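Local coordinates for MamA (PDB 3VTX), which is a tetratricopeptide-repeat protein, an all-helical solenoid of a kind that generally serves as a scaffold for protein-protein interactions, at residues 26-31 against 43-48; 125-130 against 145-150. All coordinates share one frame; numbering follows the deposited sequence.

Contacts 1 and 2 are two samples of the same construction, antiparallel helix against helix, taken from opposite sides of the centre of a superhelical tetratricopeptide-repeat chain. Contact 1 is complete before contact 2 begins in the sequence; their centres lie about 36 Å apart and their nearest atoms about 22 Å apart, so neither touches the other. Each is built round a tyrosine, Y28 or Y130, whose ring has a CB of the partner helix over one face. They differ in what surrounds that ring: K44, L45 and T48 in contact 1, S146, I147 and A150 in contact 2, where the helix segments also run closer together and a water joins them.

Contact 1 of 2, residues 26-31 against 43-48; sequences RAYKKV and LKLGKT
Y28 reaches from helix 21-34 to K44, L45 and T48 of helix 39-51, two antiparallel neighbours of a tetratricopeptide-repeat solenoid; the axes of segments 26-31 and 43-48 approach to 9.8 Å at 152°. The first partner along the second helix is K44. Its CB lies over one face of the tyrosine ring, displaced toward the rim and 3.8 Å from Y28 CZ, in a CH-pi contact. Lysine suits this place because its aliphatic part can pack on the ring while the rest of the chain, extended beyond CG, carries NZ away to a salt bridge with D13. The same D13, on helix 5-18, also hydrogen-bonds Y28 OH, so a third helix ties the polar ends of both side chains.

L45 comes next, at the root of the tyrosine. Its CD1 lies 4.2 Å from Y28 CB; CD2 touches K29 CG, the aliphatic part of an exposed lysine. The side chain also packs on I25 and L32, and leucine fits as a buried, apolar group among largely apolar neighbours.

One turn beyond K44, T48 brings OG1 to the ring edge, 3.5 Å from Y28 CE2. Threonine suits this buried place because its hydroxyl is satisfied within its own helix: OG1 donates to K44 O over 2.8 Å, lying above the carbonyl plane, while T48 N reaches K44 O from the opposite face.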
loop_
_atom_site.group_PDB
_atom_site.type_symbol
_atom_site.label_atom_id
_atom_site.label_comp_id
_atom_site.label_asym_id
_atom_site.label_seq_id
_atom_site.Cartn_x
_atom_site.Cartn_y
_atom_site.Cartn_z
ATOM N N ARG A 26 -4.938 9.875 -21.024
ATOM C CA ARG A 26 -5.558 10.867 -21.901
ATOM C C ARG A 26 -7.065 10.942 -21.727
ATOM O O ARG A 26 -7.612 12.045 -21.617
ATOM C CB ARG A 26 -5.170 10.671 -23.367
ATOM C CG ARG A 26 -3.779 11.110 -23.592
ATOM C CD ARG A 26 -3.340 11.075 -25.078
ATOM N NE ARG A 26 -2.915 9.750 -25.455
ATOM C CZ ARG A 26 -3.571 8.908 -26.220
ATOM N NH1 ARG A 26 -3.015 7.741 -26.498
ATOM N NH2 ARG A 26 -4.699 9.267 -26.758
ATOM N N ALA A 27 -7.716 9.802 -21.713
ATOM C CA ALA A 27 -9.141 9.766 -21.551
ATOM C C ALA A 27 -9.613 10.309 -20.172
ATOM O O ALA A 27 -10.521 11.129 -20.086
ATOM C CB ALA A 27 -9.656 8.342 -21.795
ATOM N N TYR A 28 -8.884 9.982 -19.087
ATOM C CA TYR A 28 -9.261 10.423 -17.772
ATOM C C TYR A 28 -9.009 11.891 -17.590
ATOM O O TYR A 28 -9.854 12.634 -16.991
ATOM C CB TYR A 28 -8.495 9.578 -16.750
ATOM C CG TYR A 28 -8.817 8.079 -16.654
ATOM C CD1 TYR A 28 -10.106 7.583 -16.760
ATOM C CD2 TYR A 28 -7.826 7.162 -16.349
ATOM C CE1 TYR A 28 -10.356 6.242 -16.688
ATOM C CE2 TYR A 28 -8.099 5.823 -16.189
ATOM C CZ TYR A 28 -9.372 5.375 -16.338
ATOM O OH TYR A 28 -9.607 4.056 -16.169
ATOM N N LYS A 29 -7.932 12.392 -18.219
ATOM C CA LYS A 29 -7.645 13.785 -18.205
ATOM C C LYS A 29 -8.754 14.587 -18.935
ATOM O O LYS A 29 -9.050 15.742 -18.528
ATOM C CB LYS A 29 -6.286 14.124 -18.729
ATOM C CG LYS A 29 -5.096 13.778 -17.793
ATOM C CD LYS A 29 -3.771 14.102 -18.368
ATOM C CE LYS A 29 -2.626 13.854 -17.439
ATOM N NZ LYS A 29 -1.350 14.160 -18.142
ATOM N N LYS A 30 -9.280 14.001 -20.005
ATOM C CA LYS A 30 -10.344 14.651 -20.800
ATOM C C LYS A 30 -11.612 14.745 -19.893
ATOM O O LYS A 30 -12.212 15.825 -19.807
ATOM C CB LYS A 30 -10.601 13.874 -22.050
ATOM C CG LYS A 30 -11.751 14.542 -22.946
ATOM C CD LYS A 30 -11.575 14.321 -24.436
ATOM C CE LYS A 30 -12.470 15.313 -25.266
ATOM N NZ LYS A 30 -12.177 16.737 -24.820
ATOM N N VAL A 31 -11.924 13.675 -19.171
ATOM C CA VAL A 31 -13.021 13.695 -18.183
ATOM C C VAL A 31 -12.847 14.860 -17.217
ATOM O O VAL A 31 -13.789 15.633 -16.948
ATOM C CB VAL A 31 -13.152 12.410 -17.446
ATOM C CG1 VAL A 31 -14.194 12.549 -16.271
ATOM C CG2 VAL A 31 -13.503 11.279 -18.328
ATOM N N LEU A 43 -9.532 8.951 -8.750
ATOM C CA LEU A 43 -8.973 7.738 -8.166
ATOM C C LEU A 43 -8.440 6.835 -9.274
ATOM O O LEU A 43 -7.401 6.247 -9.155
ATOM C CB LEU A 43 -10.034 7.008 -7.339
ATOM C CG LEU A 43 -9.512 5.771 -6.657
ATOM C CD1 LEU A 43 -8.274 6.029 -5.761
ATOM C CD2 LEU A 43 -10.704 5.166 -5.809
ATOM N N LYS A 44 -9.174 6.705 -10.374
ATOM C CA LYS A 44 -8.707 5.890 -11.468
ATOM C C LYS A 44 -7.448 6.448 -12.109
ATOM O O LYS A 44 -6.535 5.613 -12.416
ATOM C CB LYS A 44 -9.784 5.717 -12.565
ATOM C CG LYS A 44 -10.855 4.683 -12.182
ATOM C CD LYS A 44 -12.079 4.838 -13.115
ATOM C CE LYS A 44 -13.077 3.645 -12.866
ATOM N NZ LYS A 44 -14.138 3.718 -13.873
ATOM N N LEU A 45 -7.360 7.776 -12.266
ATOM C CA LEU A 45 -6.116 8.379 -12.851
ATOM C C LEU A 45 -4.944 8.135 -11.898
ATOM O O LEU A 45 -3.848 7.770 -12.295
ATOM C CB LEU A 45 -6.306 9.836 -13.189
ATOM C CG LEU A 45 -5.148 10.618 -13.771
ATOM C CD1 LEU A 45 -4.681 9.879 -15.045
ATOM C CD2 LEU A 45 -5.504 12.047 -13.978
ATOM N N GLY A 46 -5.181 8.330 -10.610
ATOM C CA GLY A 46 -4.152 8.020 -9.597
ATOM C C GLY A 46 -3.688 6.582 -9.715
ATOM O O GLY A 46 -2.497 6.299 -9.709
ATOM N N LYS A 47 -4.636 5.644 -9.771
ATOM C CA LYS A 47 -4.268 4.233 -9.852
ATOM C C LYS A 47 -3.474 3.882 -11.127
ATOM O O LYS A 47 -2.601 2.988 -11.083
ATOM C CB LYS A 47 -5.497 3.373 -9.773
ATOM C CG LYS A 47 -6.167 3.290 -8.462
ATOM C CD LYS A 47 -7.423 2.459 -8.539
ATOM C CE LYS A 47 -7.997 2.248 -7.137
ATOM N NZ LYS A 47 -9.337 1.496 -7.171
ATOM N N THR A 48 -3.818 4.544 -12.235
ATOM C CA THR A 48 -3.143 4.335 -13.507
ATOM C C THR A 48 -1.678 4.779 -13.395
ATOM O O THR A 48 -0.809 4.062 -13.848
ATOM C CB THR A 48 -3.822 4.994 -14.648
ATOM O OG1 THR A 48 -5.206 4.574 -14.695
ATOM C CG2 THR A 48 -3.131 4.696 -15.991
#

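Contact 2 of 2, residues 125-130 against 145-150; sequences KAIEAY and QSIGLA
In the tetratricopeptide-repeat solenoid, Y130 of helix 123-136 packs on S146 and I147 of helix 141-153, joining two successive repeats; the axes of segments 125-130 and 145-150 approach to 9.3 Å at 165°, nearly antiparallel. S146 CB sits over one face of the Y130 ring, 3.7 Å from its centroid and offset toward the rim, a CH-pi contact. Serine suits the place because CB packs on the ring while OG hydrogen-bonds Y111 OH. Above the opposite face, also offset toward the rim, lies the carbonyl oxygen of A126, one turn back on the tyrosine's own helix. At the base of the tyrosine, Y130 CB meets I147 CG1 at 3.3 Å, a tight apolar contact, the two side chains lying alongside and pointing opposite ways. I127, with CG1 anti to its carbonyl carbon (chi1 -67°), sets that atom 3.5 Å from A150 CB; alanine's lone methyl leaves room for the branched isoleucine. The phenol end is joined to the partner backbone by a water, 2.8 Å from Y130 OH, which donates to S146 O. On the neighbouring helix 107-119, Y111 meets the Y130 ring with planes at about 45°, and L115 and D118 touch Y130 as well, while Y163 of helix 157-169 packs on I147.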
loop_
_atom_site.group_PDB
_atom_site.type_symbol
_atom_site.label_atom_id
_atom_site.label_comp_id
_atom_site.label_asym_id
_atom_site.label_seq_id
_atom_site.Cartn_x
_atom_site.Cartn_y
_atom_site.Cartn_z
ATOM N N LYS A 125 6.922 1.527 17.285
ATOM C CA LYS A 125 5.745 1.792 16.449
ATOM C C LYS A 125 5.598 0.836 15.300
ATOM O O LYS A 125 4.499 0.468 14.928
ATOM C CB LYS A 125 5.720 3.218 15.962
ATOM C CG LYS A 125 5.420 4.242 17.167
ATOM C CD LYS A 125 5.140 5.581 16.700
ATOM C CE LYS A 125 4.698 6.449 17.956
ATOM N NZ LYS A 125 4.754 7.807 17.457
ATOM N N ALA A 126 6.726 0.494 14.700
ATOM C CA ALA A 126 6.676 -0.501 13.652
ATOM C C ALA A 126 6.208 -1.854 14.143
ATOM O O ALA A 126 5.328 -2.477 13.516
ATOM C CB ALA A 126 8.041 -0.588 12.990
ATOM N N ILE A 127 6.769 -2.324 15.259
ATOM C CA ILE A 127 6.377 -3.609 15.807
ATOM C C ILE A 127 4.848 -3.586 16.086
ATOM O O ILE A 127 4.180 -4.598 15.826
ATOM C CB ILE A 127 7.219 -3.988 16.993
ATOM C CG1 ILE A 127 8.656 -4.246 16.539
ATOM C CG2 ILE A 127 6.570 -5.233 17.732
ATOM C CD1 ILE A 127 9.744 -4.143 17.687
ATOM N N GLU A 128 4.332 -2.509 16.664
ATOM C CA GLU A 128 2.884 -2.437 16.967
ATOM C C GLU A 128 2.064 -2.660 15.675
ATOM O O GLU A 128 1.139 -3.480 15.637
ATOM C CB GLU A 128 2.587 -1.071 17.614
ATOM C CG GLU A 128 1.093 -0.770 17.948
ATOM C CD GLU A 128 0.923 0.574 18.679
ATOM O OE1 GLU A 128 1.682 1.573 18.449
ATOM O OE2 GLU A 128 0.004 0.612 19.485
ATOM N N ALA A 129 2.470 -1.999 14.585
ATOM C CA ALA A 129 1.735 -2.086 13.307
ATOM C C ALA A 129 1.892 -3.488 12.715
ATOM O O ALA A 129 0.966 -4.105 12.161
ATOM C CB ALA A 129 2.316 -1.041 12.276
ATOM N N TYR A 130 3.099 -4.054 12.788
ATOM C CA TYR A 130 3.254 -5.420 12.290
ATOM C C TYR A 130 2.446 -6.493 13.086
ATOM O O TYR A 130 1.991 -7.491 12.485
ATOM C CB TYR A 130 4.724 -5.870 12.291
ATOM C CG TYR A 130 5.689 -5.021 11.484
ATOM C CD1 TYR A 130 5.356 -4.565 10.233
ATOM C CD2 TYR A 130 6.996 -4.748 11.972
ATOM C CE1 TYR A 130 6.301 -3.852 9.451
ATOM C CE2 TYR A 130 7.945 -4.002 11.205
ATOM C CZ TYR A 130 7.542 -3.524 9.976
ATOM O OH TYR A 130 8.490 -2.926 9.160
ATOM N N GLN A 145 9.129 -11.650 9.651
ATOM C CA GLN A 145 10.491 -11.260 9.326
ATOM C C GLN A 145 10.708 -9.776 9.693
ATOM O O GLN A 145 11.727 -9.420 10.247
ATOM C CB GLN A 145 10.783 -11.510 7.838
ATOM C CG GLN A 145 10.719 -12.927 7.400
ATOM C CD GLN A 145 10.830 -13.014 5.868
ATOM O OE1 GLN A 145 11.894 -12.619 5.316
ATOM N NE2 GLN A 145 9.732 -13.311 5.159
ATOM N N SER A 146 9.762 -8.953 9.307
ATOM C CA SER A 146 9.820 -7.482 9.539
ATOM C C SER A 146 9.875 -7.169 11.032
ATOM O O SER A 146 10.655 -6.262 11.461
ATOM C CB SER A 146 8.673 -6.747 8.852
ATOM O OG SER A 146 8.791 -6.852 7.457
ATOM N N ILE A 147 9.103 -7.915 11.853
ATOM C CA ILE A 147 9.235 -7.809 13.306
ATOM C C ILE A 147 10.645 -8.122 13.769
ATOM O O ILE A 147 11.238 -7.365 14.536
ATOM C CB ILE A 147 8.185 -8.585 14.105
ATOM C CG1 ILE A 147 6.797 -7.997 13.800
ATOM C CG2 ILE A 147 8.582 -8.572 15.622
ATOM C CD1 ILE A 147 5.663 -8.918 14.352
ATOM N N GLY A 148 11.188 -9.178 13.246
ATOM C CA GLY A 148 12.577 -9.576 13.558
ATOM C C GLY A 148 13.544 -8.438 13.259
ATOM O O GLY A 148 14.450 -8.123 14.073
ATOM N N LEU A 149 13.348 -7.790 12.093
ATOM C CA LEU A 149 14.296 -6.733 11.692
ATOM C C LEU A 149 14.170 -5.536 12.665
ATOM O O LEU A 149 15.164 -4.891 13.041
ATOM C CB LEU A 149 14.054 -6.305 10.299
ATOM C CG LEU A 149 14.937 -5.138 9.743
ATOM C CD1 LEU A 149 16.373 -5.677 9.631
ATOM C CD2 LEU A 149 14.466 -4.657 8.387
ATOM N N ALA A 150 12.947 -5.218 13.038
ATOM C CA ALA A 150 12.706 -4.108 14.006
ATOM C C ALA A 150 13.370 -4.385 15.330
ATOM O O ALA A 150 13.968 -3.461 15.927
ATOM C CB ALA A 150 11.214 -3.797 14.170
HETATM O O HOH W 1 11.005 -3.977 9.856
#